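PDB 6LKY: putative isocitrate dehydrogenase, NAD-dependent, which probably catalyses the NAD-dependent oxidative decarboxylation of isocitrate to 2-oxoglutarate, with magnesium as the metal cofactor. Local coordinates for residues Q32-S37 and R59-C64; I63-P68 and I281-M286; A257-V262 and L288-E293. The protein carries 1 engineered substitution. All coordinates share one frame; numbering follows the deposited sequence.

Interactions 1, 2 and 3 all reach the same mixed sheet, but from the edge strand 31-35 inward their chemistry changes. Interaction 1 is a surface contact of polar side chains, a weak amide-carboxylate bond. Interactions 2 and 3 are largely buried and held by apolar and aromatic contacts, with the exposed His290 at the margin of interaction 3; their centres lie about 6 Å apart, and both set aromatic rings of the sheet against helix 278-290. Interactions 1 and 2 share Ile63 and Cys64 of strand 63-66. That strand is joined to strand 257-261 of interaction 3 by main-chain bonds and, nearer the NAD, by a salt bridge in which Lys66 NZ lies 2.6 Å from Glu260 OE1.

Interaction 1. Residues Q32-S37 and R59-C64; sequences QWDTQS and RANRIC
The carboxylate of Asp34 is carried anti to the backbone N (chi1 -174°), while the amide of Asn61 is turned anti to its own carbonyl carbon (chi1 -62°), and these rotations bring the two polar ends together. The contact belongs to a parallel beta-alpha-beta crossover of the isocitrate/isopropylmalate dehydrogenase fold: from the outermost strand 31-35 the chain runs through helices 39-46 and 52-61 into strand 63-66, with strand 2-7 lying between the two strands. The side chains cross at roughly a right angle, and the carboxylate and amide planes are 59° apart. Asn61 ND2 gives a weak hydrogen bond to Asp34 OD2 at 3.3 Å, and the same nitrogen lies 3.6 Å from Asp34 CB, so it meets the root of the side chain as well as OD2. Both groups have stronger partners: Ser57 OG for Asp34 OD2, and Thr5 OG1 for Asn61 ND2. The other carboxylate oxygen is occupied too, since Gln36 NE2 reaches Asp34 OD1 at 3.0 Å from above the carboxylate plane. With Ser57 and Asn61 of helix 52-61 on OD2 and Gln36 on OD1, both oxygens have partners, which would restrain the carboxylate's rotation. Just past the helix, Arg62 has positive phi and folds its side chain back, placing NH1 2.6 Å from Arg59 O, in the carbonyl plane and on a lone pair.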
loop_
_atom_site.group_PDB
_atom_site.type_symbol
_atom_site.label_atom_id
_atom_site.label_comp_id
_atom_site.label_asym_id
_atom_site.label_seq_id
_atom_site.Cartn_x
_atom_site.Cartn_y
_atom_site.Cartn_z
ATOM N N GLN A 32 -19.637 -24.691 22.358
ATOM C CA GLN A 32 -20.918 -24.035 22.608
ATOM C C GLN A 32 -20.870 -22.651 21.954
ATOM O O GLN A 32 -20.226 -21.735 22.468
ATOM C CB GLN A 32 -21.185 -23.946 24.106
ATOM C CG GLN A 32 -22.594 -23.466 24.465
ATOM C CD GLN A 32 -22.729 -23.102 25.934
ATOM O OE1 GLN A 32 -21.987 -23.603 26.780
ATOM N NE2 GLN A 32 -23.671 -22.216 26.243
ATOM N N TRP A 33 -21.541 -22.489 20.812
ATOM C CA TRP A 33 -21.584 -21.190 20.142
ATOM C C TRP A 33 -22.573 -20.246 20.823
ATOM O O TRP A 33 -23.729 -20.607 21.072
ATOM C CB TRP A 33 -21.965 -21.339 18.672
ATOM C CG TRP A 33 -21.068 -22.205 17.888
ATOM C CD1 TRP A 33 -21.335 -23.468 17.445
ATOM C CD2 TRP A 33 -19.750 -21.887 17.426
ATOM N NE1 TRP A 33 -20.265 -23.959 16.740
ATOM C CE2 TRP A 33 -19.276 -23.012 16.714
ATOM C CE3 TRP A 33 -18.917 -20.764 17.552
ATOM C CZ2 TRP A 33 -18.006 -23.052 16.130
ATOM C CZ3 TRP A 33 -17.655 -20.804 16.968
ATOM C CH2 TRP A 33 -17.212 -21.942 16.267
ATOM N N ASP A 34 -22.124 -19.026 21.087
ATOM C CA ASP A 34 -22.935 -17.959 21.670
ATOM C C ASP A 34 -23.175 -16.921 20.570
ATOM O O ASP A 34 -22.377 -16.001 20.380
ATOM C CB ASP A 34 -22.217 -17.373 22.875
ATOM C CG ASP A 34 -23.047 -16.363 23.621
ATOM O OD1 ASP A 34 -24.172 -16.050 23.163
ATOM O OD2 ASP A 34 -22.562 -15.879 24.666
ATOM N N THR A 35 -24.272 -17.088 19.835
ATOM C CA THR A 35 -24.533 -16.271 18.658
ATOM C C THR A 35 -24.963 -14.863 19.051
ATOM O O THR A 35 -25.902 -14.681 19.835
ATOM C CB THR A 35 -25.600 -16.930 17.789
ATOM O OG1 THR A 35 -25.085 -18.167 17.291
ATOM C CG2 THR A 35 -25.964 -16.035 16.602
ATOM N N GLN A 36 -24.274 -13.866 18.487
ATOM C CA GLN A 36 -24.534 -12.456 18.749
ATOM C C GLN A 36 -24.504 -11.694 17.430
ATOM O O GLN A 36 -23.966 -12.175 16.432
ATOM C CB GLN A 36 -23.504 -11.873 19.722
ATOM C CG GLN A 36 -23.420 -12.584 21.031
ATOM C CD GLN A 36 -24.623 -12.314 21.901
ATOM O OE1 GLN A 36 -25.386 -11.379 21.651
ATOM N NE2 GLN A 36 -24.800 -13.134 22.934
ATOM N N SER A 37 -25.047 -10.482 17.439
ATOM C CA SER A 37 -25.201 -9.680 16.229
ATOM C C SER A 37 -24.321 -8.431 16.279
ATOM O O SER A 37 -24.169 -7.812 17.336
ATOM C CB SER A 37 -26.668 -9.285 16.055
ATOM O OG SER A 37 -26.868 -8.478 14.920
ATOM N N ARG A 59 -16.728 -10.298 26.312
ATOM C CA ARG A 59 -15.924 -10.147 27.519
ATOM C C ARG A 59 -16.135 -11.293 28.491
ATOM O O ARG A 59 -15.243 -11.589 29.289
ATOM C CB ARG A 59 -16.203 -8.810 28.183
ATOM C CG ARG A 59 -15.716 -7.681 27.334
ATOM C CD ARG A 59 -15.420 -6.453 28.133
ATOM N NE ARG A 59 -16.501 -5.492 28.028
ATOM C CZ ARG A 59 -16.316 -4.236 27.656
ATOM N NH1 ARG A 59 -15.093 -3.827 27.355
ATOM N NH2 ARG A 59 -17.346 -3.403 27.581
ATOM N N ALA A 60 -17.299 -11.940 28.452
ATOM C CA ALA A 60 -17.506 -13.129 29.273
ATOM C C ALA A 60 -16.725 -14.314 28.720
ATOM O O ALA A 60 -16.007 -14.993 29.459
ATOM C CB ALA A 60 -19.002 -13.461 29.370
ATOM N N ASN A 61 -16.855 -14.580 27.417
ATOM C CA ASN A 61 -16.266 -15.781 26.830
ATOM C C ASN A 61 -14.777 -15.653 26.529
ATOM O O ASN A 61 -14.074 -16.669 26.533
ATOM C CB ASN A 61 -17.012 -16.162 25.553
ATOM C CG ASN A 61 -18.471 -16.482 25.810
ATOM O OD1 ASN A 61 -18.855 -16.811 26.936
ATOM N ND2 ASN A 61 -19.290 -16.402 24.763
ATOM N N ARG A 62 -14.302 -14.452 26.187
ATOM C CA ARG A 62 -12.909 -14.109 25.885
ATOM C C ARG A 62 -12.496 -14.579 24.492
ATOM O O ARG A 62 -11.366 -14.294 24.084
ATOM C CB ARG A 62 -11.888 -14.673 26.895
ATOM C CG ARG A 62 -12.100 -14.292 28.365
ATOM C CD ARG A 62 -12.656 -12.876 28.580
ATOM N NE ARG A 62 -11.692 -11.786 28.373
ATOM C CZ ARG A 62 -11.929 -10.509 28.679
ATOM N NH1 ARG A 62 -13.084 -10.157 29.226
ATOM N NH2 ARG A 62 -11.009 -9.580 28.459
ATOM N N ILE A 63 -13.347 -15.298 23.760
ATOM C CA ILE A 63 -13.039 -15.778 22.416
ATOM C C ILE A 63 -14.217 -15.458 21.505
ATOM O O ILE A 63 -15.379 -15.662 21.878
ATOM C CB ILE A 63 -12.735 -17.291 22.388
ATOM C CG1 ILE A 63 -11.698 -17.659 23.451
ATOM C CG2 ILE A 63 -12.247 -17.716 21.014
ATOM C CD1 ILE A 63 -10.307 -17.122 23.150
ATOM N N CYS A 64 -13.916 -14.970 20.304
ATOM C CA CYS A 64 -14.944 -14.543 19.369
ATOM C C CYS A 64 -14.553 -14.953 17.958
ATOM O O CYS A 64 -13.389 -14.856 17.566
ATOM C CB CYS A 64 -15.180 -13.025 19.455
ATOM S SG CYS A 64 -16.468 -12.400 18.355
#

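Interaction 2. Residues I63-P68 and I281-M286; sequences ICFKGP and IMAGAM. With NAD (nicotinamide-adenine-dinucleotide), chain C.
Phe65 presents the edge of its ring to the main chain of Ala283 and Gly284, where helix 278-290 packs against strand 63-66 in the isocitrate/isopropylmalate dehydrogenase fold. With CG anti to the backbone N (chi1 -162°), the ring leans from the strand to the helix. The tight part is small: CE1 comes edge-on to 3.4 Å from Gly284 N, and the same carbon is 3.6 Å from Gly284 CA. Gly284 brings no side chain, and the phenyl edge therefore rests directly on the helix backbone. One apolar touch adds to this, Phe65 CE1 to Ala283 CB at 3.9 Å. Met280 and Met287 of the same helix and Leu6 of strand 2-7 also touch the Phe65 side chain.

The strand's downstream end, by contrast, does not pack on residues 281-286 and turns to the dinucleotide pocket. Lys66 is bent at its last two torsions, and its NZ bonds Gly67 O at 3.0 Å from above the carbonyl plane. Glu260 OE1 and Asn81 OD1 also hold this ammonium group, which stands 3.5 Å from NAD N7N. Of residues 63-68 and 281-286, Pro68 comes nearest the cofactor, its CA 3.1 Å from NAD N7N.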
loop_
_atom_site.group_PDB
_atom_site.type_symbol
_atom_site.label_atom_id
_atom_site.label_comp_id
_atom_site.label_asym_id
_atom_site.label_seq_id
_atom_site.Cartn_x
_atom_site.Cartn_y
_atom_site.Cartn_z
ATOM N N ILE A 63 -13.347 -15.298 23.760
ATOM C CA ILE A 63 -13.039 -15.778 22.416
ATOM C C ILE A 63 -14.217 -15.458 21.505
ATOM O O ILE A 63 -15.379 -15.662 21.878
ATOM C CB ILE A 63 -12.735 -17.291 22.388
ATOM C CG1 ILE A 63 -11.698 -17.659 23.451
ATOM C CG2 ILE A 63 -12.247 -17.716 21.014
ATOM C CD1 ILE A 63 -10.307 -17.122 23.150
ATOM N N CYS A 64 -13.916 -14.970 20.304
ATOM C CA CYS A 64 -14.944 -14.543 19.369
ATOM C C CYS A 64 -14.553 -14.953 17.958
ATOM O O CYS A 64 -13.389 -14.856 17.566
ATOM C CB CYS A 64 -15.180 -13.025 19.455
ATOM S SG CYS A 64 -16.468 -12.400 18.355
ATOM N N PHE A 65 -15.536 -15.451 17.221
ATOM C CA PHE A 65 -15.423 -15.840 15.821
ATOM C C PHE A 65 -16.343 -14.901 15.047
ATOM O O PHE A 65 -17.562 -14.927 15.247
ATOM C CB PHE A 65 -15.831 -17.301 15.662
ATOM C CG PHE A 65 -15.367 -17.938 14.396
ATOM C CD1 PHE A 65 -14.058 -17.801 13.967
ATOM C CD2 PHE A 65 -16.238 -18.717 13.650
ATOM C CE1 PHE A 65 -13.637 -18.417 12.797
ATOM C CE2 PHE A 65 -15.822 -19.323 12.477
ATOM C CZ PHE A 65 -14.528 -19.179 12.052
ATOM N N LYS A 66 -15.771 -14.056 14.186
ATOM C CA LYS A 66 -16.487 -12.896 13.659
ATOM C C LYS A 66 -16.429 -12.871 12.138
ATOM O O LYS A 66 -15.344 -12.823 11.554
ATOM C CB LYS A 66 -15.918 -11.590 14.231
ATOM C CG LYS A 66 -16.736 -10.354 13.853
ATOM C CD LYS A 66 -15.933 -9.045 13.982
ATOM C CE LYS A 66 -14.666 -9.060 13.144
ATOM N NZ LYS A 66 -14.887 -8.986 11.664
ATOM N N GLY A 67 -17.591 -12.923 11.497
ATOM C CA GLY A 67 -17.674 -12.700 10.073
ATOM C C GLY A 67 -17.410 -11.238 9.746
ATOM O O GLY A 67 -17.318 -10.393 10.641
ATOM N N PRO A 68 -17.274 -10.914 8.462
ATOM C CA PRO A 68 -16.966 -9.527 8.079
ATOM C C PRO A 68 -18.103 -8.587 8.441
ATOM O O PRO A 68 -19.280 -8.936 8.324
ATOM C CB PRO A 68 -16.786 -9.609 6.562
ATOM C CG PRO A 68 -17.628 -10.821 6.157
ATOM C CD PRO A 68 -17.394 -11.798 7.289
ATOM N N ILE A 281 -12.542 -20.301 7.122
ATOM C CA ILE A 281 -12.145 -21.604 7.645
ATOM C C ILE A 281 -10.751 -21.534 8.273
ATOM O O ILE A 281 -10.523 -22.077 9.360
ATOM C CB ILE A 281 -12.259 -22.654 6.521
ATOM C CG1 ILE A 281 -13.741 -22.907 6.215
ATOM C CG2 ILE A 281 -11.625 -23.955 6.919
ATOM C CD1 ILE A 281 -14.032 -23.313 4.779
ATOM N N MET A 282 -9.816 -20.813 7.634
ATOM C CA MET A 282 -8.478 -20.618 8.197
ATOM C C MET A 282 -8.531 -19.795 9.476
ATOM O O MET A 282 -7.750 -20.037 10.408
ATOM C CB MET A 282 -7.553 -19.944 7.179
ATOM C CG MET A 282 -7.180 -20.789 5.956
ATOM S SD MET A 282 -6.378 -22.369 6.378
ATOM C CE MET A 282 -4.762 -21.771 6.899
ATOM N N ALA A 283 -9.444 -18.820 9.547
ATOM C CA ALA A 283 -9.649 -18.114 10.809
ATOM C C ALA A 283 -10.068 -19.088 11.899
ATOM O O ALA A 283 -9.595 -19.003 13.041
ATOM C CB ALA A 283 -10.694 -17.000 10.642
ATOM N N GLY A 284 -10.955 -20.025 11.555
ATOM C CA GLY A 284 -11.299 -21.091 12.485
ATOM C C GLY A 284 -10.092 -21.907 12.917
ATOM O O GLY A 284 -9.955 -22.256 14.088
ATOM N N ALA A 285 -9.226 -22.260 11.968
ATOM C CA ALA A 285 -8.001 -22.978 12.330
ATOM C C ALA A 285 -7.176 -22.184 13.341
ATOM O O ALA A 285 -6.720 -22.729 14.359
ATOM C CB ALA A 285 -7.168 -23.292 11.082
ATOM N N MET A 286 -6.968 -20.888 13.071
ATOM C CA MET A 286 -6.178 -20.061 13.985
ATOM C C MET A 286 -6.830 -20.011 15.359
ATOM O O MET A 286 -6.144 -20.080 16.390
ATOM C CB MET A 286 -6.026 -18.640 13.432
ATOM C CG MET A 286 -5.238 -18.504 12.142
ATOM S SD MET A 286 -4.943 -16.760 11.718
ATOM C CE MET A 286 -3.650 -16.367 12.895
HETATM P PA NAD C . -14.197 -6.584 0.250
HETATM O O1A NAD C . -15.565 -6.771 0.858
HETATM O O2A NAD C . -13.176 -7.421 0.958
HETATM O O5B NAD C . -14.272 -6.901 -1.317
HETATM C C5B NAD C . -13.106 -6.697 -2.110
HETATM C C4B NAD C . -13.153 -7.635 -3.301
HETATM O O4B NAD C . -12.805 -8.947 -2.816
HETATM C C3B NAD C . -14.567 -7.686 -3.867
HETATM O O3B NAD C . -14.538 -7.720 -5.286
HETATM C C2B NAD C . -15.119 -8.987 -3.305
HETATM O O2B NAD C . -16.121 -9.605 -4.128
HETATM C C1B NAD C . -13.877 -9.844 -3.103
HETATM N N9A NAD C . -14.226 -10.711 -1.987
HETATM C C8A NAD C . -13.670 -10.437 -0.649
HETATM N N7A NAD C . -14.118 -11.670 0.027
HETATM C C5A NAD C . -13.664 -12.721 -0.878
HETATM C C6A NAD C . -14.547 -13.952 -0.779
HETATM N N6A NAD C . -14.258 -14.645 0.486
HETATM N N1A NAD C . -14.203 -14.830 -1.909
HETATM C C2A NAD C . -14.480 -14.248 -3.237
HETATM N N3A NAD C . -14.809 -12.823 -3.147
HETATM C C4A NAD C . -13.899 -12.123 -2.244
HETATM O O3 NAD C . -13.705 -5.063 0.396
HETATM P PN NAD C . -14.568 -3.755 0.087
HETATM O O1N NAD C . -15.545 -3.922 -1.033
HETATM O O2N NAD C . -13.550 -2.661 -0.193
HETATM O O5D NAD C . -15.380 -3.419 1.432
HETATM C C5D NAD C . -16.701 -3.947 1.636
HETATM C C4D NAD C . -17.107 -3.742 3.090
HETATM O O4D NAD C . -16.409 -4.648 3.962
HETATM C C3D NAD C . -16.793 -2.320 3.559
HETATM O O3D NAD C . -17.943 -1.828 4.242
HETATM C C2D NAD C . -15.641 -2.518 4.528
HETATM O O2D NAD C . -15.609 -1.573 5.595
HETATM C C1D NAD C . -15.896 -3.911 5.086
HETATM N N1N NAD C . -14.638 -4.416 5.693
HETATM C C2N NAD C . -14.831 -5.540 6.600
HETATM C C3N NAD C . -13.496 -5.764 7.273
HETATM C C7N NAD C . -13.591 -6.581 8.565
HETATM O O7N NAD C . -12.484 -7.458 8.727
HETATM N N7N NAD C . -14.877 -7.267 8.671
HETATM C C4N NAD C . -12.401 -6.225 6.323
HETATM C C5N NAD C . -12.342 -5.384 5.064
HETATM C C6N NAD C . -13.602 -4.615 4.655
#

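Interaction 3. Residues A257-V262 and L288-E293. With NAD (nicotinamide-adenine-dinucleotide), chain C.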
loop_
_atom_site.group_PDB
_atom_site.type_symbol
_atom_site.label_atom_id
_atom_site.label_comp_id
_atom_site.label_asym_id
_atom_site.label_seq_id
_atom_site.Cartn_x
_atom_site.Cartn_y
_atom_site.Cartn_z
ATOM N N ALA A 257 -9.350 -12.806 22.519
ATOM C CA ALA A 257 -8.900 -13.029 21.157
ATOM C C ALA A 257 -10.117 -13.124 20.253
ATOM O O ALA A 257 -11.139 -13.704 20.636
ATOM C CB ALA A 257 -8.053 -14.304 21.042
ATOM N N LEU A 258 -9.994 -12.559 19.053
ATOM C CA LEU A 258 -11.084 -12.523 18.087
ATOM C C LEU A 258 -10.544 -12.902 16.715
ATOM O O LEU A 258 -9.597 -12.280 16.219
ATOM C CB LEU A 258 -11.735 -11.135 18.072
ATOM C CG LEU A 258 -12.926 -10.893 17.129
ATOM C CD1 LEU A 258 -13.868 -9.860 17.729
ATOM C CD2 LEU A 258 -12.460 -10.450 15.737
ATOM N N PHE A 259 -11.158 -13.894 16.081
ATOM C CA PHE A 259 -10.617 -14.461 14.854
ATOM C C PHE A 259 -11.544 -14.150 13.687
ATOM O O PHE A 259 -12.769 -14.167 13.845
ATOM C CB PHE A 259 -10.379 -15.968 15.034
ATOM C CG PHE A 259 -9.442 -16.261 16.160
ATOM C CD1 PHE A 259 -9.907 -16.320 17.463
ATOM C CD2 PHE A 259 -8.083 -16.380 15.928
ATOM C CE1 PHE A 259 -9.038 -16.540 18.510
ATOM C CE2 PHE A 259 -7.204 -16.599 16.970
ATOM C CZ PHE A 259 -7.675 -16.671 18.261
ATOM N N GLU A 260 -10.964 -13.819 12.526
ATOM C CA GLU A 260 -11.800 -13.359 11.424
ATOM C C GLU A 260 -11.086 -13.561 10.096
ATOM O O GLU A 260 -9.867 -13.718 10.040
ATOM C CB GLU A 260 -12.151 -11.873 11.587
ATOM C CG GLU A 260 -10.894 -10.979 11.572
ATOM C CD GLU A 260 -11.201 -9.477 11.693
ATOM O OE1 GLU A 260 -12.313 -9.051 11.306
ATOM O OE2 GLU A 260 -10.323 -8.722 12.173
ATOM N N ALA A 261 -11.865 -13.528 9.017
ATOM C CA ALA A 261 -11.256 -13.357 7.707
ATOM C C ALA A 261 -10.697 -11.935 7.566
ATOM O O ALA A 261 -11.117 -10.993 8.246
ATOM C CB ALA A 261 -12.263 -13.653 6.589
ATOM N N VAL A 262 -9.722 -11.798 6.671
ATOM C CA VAL A 262 -9.153 -10.490 6.361
ATOM C C VAL A 262 -10.101 -9.669 5.491
ATOM O O VAL A 262 -10.134 -8.431 5.582
ATOM C CB VAL A 262 -7.780 -10.699 5.692
ATOM C CG1 VAL A 262 -7.356 -9.478 4.900
ATOM C CG2 VAL A 262 -6.736 -11.108 6.741
ATOM N N LEU A 288 -8.813 -22.342 16.687
ATOM C CA LEU A 288 -8.645 -23.641 17.341
ATOM C C LEU A 288 -7.257 -23.769 17.946
ATOM O O LEU A 288 -7.111 -24.196 19.096
ATOM C CB LEU A 288 -8.904 -24.791 16.359
ATOM C CG LEU A 288 -10.354 -24.994 15.900
ATOM C CD1 LEU A 288 -10.580 -26.382 15.315
ATOM C CD2 LEU A 288 -11.326 -24.719 17.027
ATOM N N GLU A 289 -6.229 -23.356 17.200
ATOM C CA GLU A 289 -4.875 -23.384 17.739
ATOM C C GLU A 289 -4.765 -22.534 18.998
ATOM O O GLU A 289 -4.193 -22.967 20.005
ATOM C CB GLU A 289 -3.878 -22.900 16.692
ATOM C CG GLU A 289 -2.462 -22.802 17.223
ATOM C CD GLU A 289 -1.650 -21.748 16.501
ATOM O OE1 GLU A 289 -1.326 -20.718 17.131
ATOM O OE2 GLU A 289 -1.349 -21.943 15.301
ATOM N N HIS A 290 -5.315 -21.316 18.961
ATOM C CA HIS A 290 -5.227 -20.434 20.124
ATOM C C HIS A 290 -5.841 -21.057 21.383
ATOM O O HIS A 290 -5.318 -20.872 22.486
ATOM C CB HIS A 290 -5.890 -19.094 19.824
ATOM C CG HIS A 290 -5.739 -18.095 20.926
ATOM N ND1 HIS A 290 -4.573 -17.384 21.131
ATOM C CD2 HIS A 290 -6.600 -17.698 21.894
ATOM C CE1 HIS A 290 -4.729 -16.586 22.175
ATOM N NE2 HIS A 290 -5.948 -16.758 22.657
ATOM N N ILE A 291 -6.968 -21.759 21.254
ATOM C CA ILE A 291 -7.681 -22.242 22.435
ATOM C C ILE A 291 -7.210 -23.637 22.833
ATOM O O ILE A 291 -7.860 -24.314 23.635
ATOM C CB ILE A 291 -9.203 -22.244 22.205
ATOM C CG1 ILE A 291 -9.551 -23.146 21.023
ATOM C CG2 ILE A 291 -9.712 -20.827 22.002
ATOM C CD1 ILE A 291 -11.042 -23.292 20.790
ATOM N N GLY A 292 -6.088 -24.081 22.273
ATOM C CA GLY A 292 -5.486 -25.329 22.693
ATOM C C GLY A 292 -6.014 -26.544 21.961
ATOM O O GLY A 292 -6.157 -27.617 22.553
ATOM N N GLU A 293 -6.299 -26.399 20.670
ATOM C CA GLU A 293 -6.701 -27.518 19.815
ATOM C C GLU A 293 -5.826 -27.565 18.567
ATOM O O GLU A 293 -6.329 -27.539 17.438
ATOM C CB GLU A 293 -8.176 -27.393 19.446
ATOM C CG GLU A 293 -9.114 -27.483 20.639
ATOM C CD GLU A 293 -9.362 -28.918 21.094
ATOM O OE1 GLU A 293 -8.836 -29.855 20.450
ATOM O OE2 GLU A 293 -10.092 -29.104 22.098
HETATM P PA NAD C . -14.197 -6.584 0.250
HETATM O O1A NAD C . -15.565 -6.771 0.858
HETATM O O2A NAD C . -13.176 -7.421 0.958
HETATM O O5B NAD C . -14.272 -6.901 -1.317
HETATM C C5B NAD C . -13.106 -6.697 -2.110
HETATM C C4B NAD C . -13.153 -7.635 -3.301
HETATM O O4B NAD C . -12.805 -8.947 -2.816
HETATM C C3B NAD C . -14.567 -7.686 -3.867
HETATM O O3B NAD C . -14.538 -7.720 -5.286
HETATM C C2B NAD C . -15.119 -8.987 -3.305
HETATM O O2B NAD C . -16.121 -9.605 -4.128
HETATM C C1B NAD C . -13.877 -9.844 -3.103
HETATM N N9A NAD C . -14.226 -10.711 -1.987
HETATM C C8A NAD C . -13.670 -10.437 -0.649
HETATM N N7A NAD C . -14.118 -11.670 0.027
HETATM C C5A NAD C . -13.664 -12.721 -0.878
HETATM C C6A NAD C . -14.547 -13.952 -0.779
HETATM N N6A NAD C . -14.258 -14.645 0.486
HETATM N N1A NAD C . -14.203 -14.830 -1.909
HETATM C C2A NAD C . -14.480 -14.248 -3.237
HETATM N N3A NAD C . -14.809 -12.823 -3.147
HETATM C C4A NAD C . -13.899 -12.123 -2.244
HETATM O O3 NAD C . -13.705 -5.063 0.396
HETATM P PN NAD C . -14.568 -3.755 0.087
HETATM O O1N NAD C . -15.545 -3.922 -1.033
HETATM O O2N NAD C . -13.550 -2.661 -0.193
HETATM O O5D NAD C . -15.380 -3.419 1.432
HETATM C C5D NAD C . -16.701 -3.947 1.636
HETATM C C4D NAD C . -17.107 -3.742 3.090
HETATM O O4D NAD C . -16.409 -4.648 3.962
HETATM C C3D NAD C . -16.793 -2.320 3.559
HETATM O O3D NAD C . -17.943 -1.828 4.242
HETATM C C2D NAD C . -15.641 -2.518 4.528
HETATM O O2D NAD C . -15.609 -1.573 5.595
HETATM C C1D NAD C . -15.896 -3.911 5.086
HETATM N N1N NAD C . -14.638 -4.416 5.693
HETATM C C2N NAD C . -14.831 -5.540 6.600
HETATM C C3N NAD C . -13.496 -5.764 7.273
HETATM C C7N NAD C . -13.591 -6.581 8.565
HETATM O O7N NAD C . -12.484 -7.458 8.727
HETATM N N7N NAD C . -14.877 -7.267 8.671
HETATM C C4N NAD C . -12.401 -6.225 6.323
HETATM C C5N NAD C . -12.342 -5.384 5.064
HETATM C C6N NAD C . -13.602 -4.615 4.655
#
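Ala257 places its methyl group over one face of the His290 ring, a CH-pi contact with CB 4.0 Å from the ring centroid and 30° off the ring normal. The imidazole reaches the strand because its CG stands anti to the backbone N (chi1 -175°), carrying the ring outward from the last turn of helix 278-290.

The second contact is an oblique aromatic pair. The Phe259 and His290 rings have centroids 5.5 Å apart and planes at 52°, and the side chains cross at about a right angle. Phe259 CZ carries the touch: it packs closely at 3.4 Å from His290 CB, while His290 CD2, lying in the plane of the phenyl ring, is 3.9 Å from CZ. Met286 and Met287 of the helix extend the apolar cover of Phe259, and Ile63 of strand 63-66 packs against the imidazole.

Strand 257-261 lies inside the mixed sheet of the isocitrate/isopropylmalate dehydrogenase fold, parallel to strand 63-66 and antiparallel to strand 248-252. Ala257 and Phe259, two residues apart on the strand, both point their side chains to the helix.

Main-chain bonds finish the helix in a Schellman motif. Gly292 has positive phi, and its N-H is bonded to Glu289 O, with N 3.2 Å from the oxygen; Glu293 N bonds Leu288 O at 2.8 Å, and Glu293 is then the N-cap residue of helix 294-310.

Polar groups gather at the other end of the strand. Arg85 and Asn251 hold Glu260 OE2. Glu260 OE1 lies 3.0 Å from NAD O7N, a close approach of two oxygens and, as modelled, no hydrogen bond. Val262 O lies 3.2 Å from NAD C4N, at the nicotinamide ring.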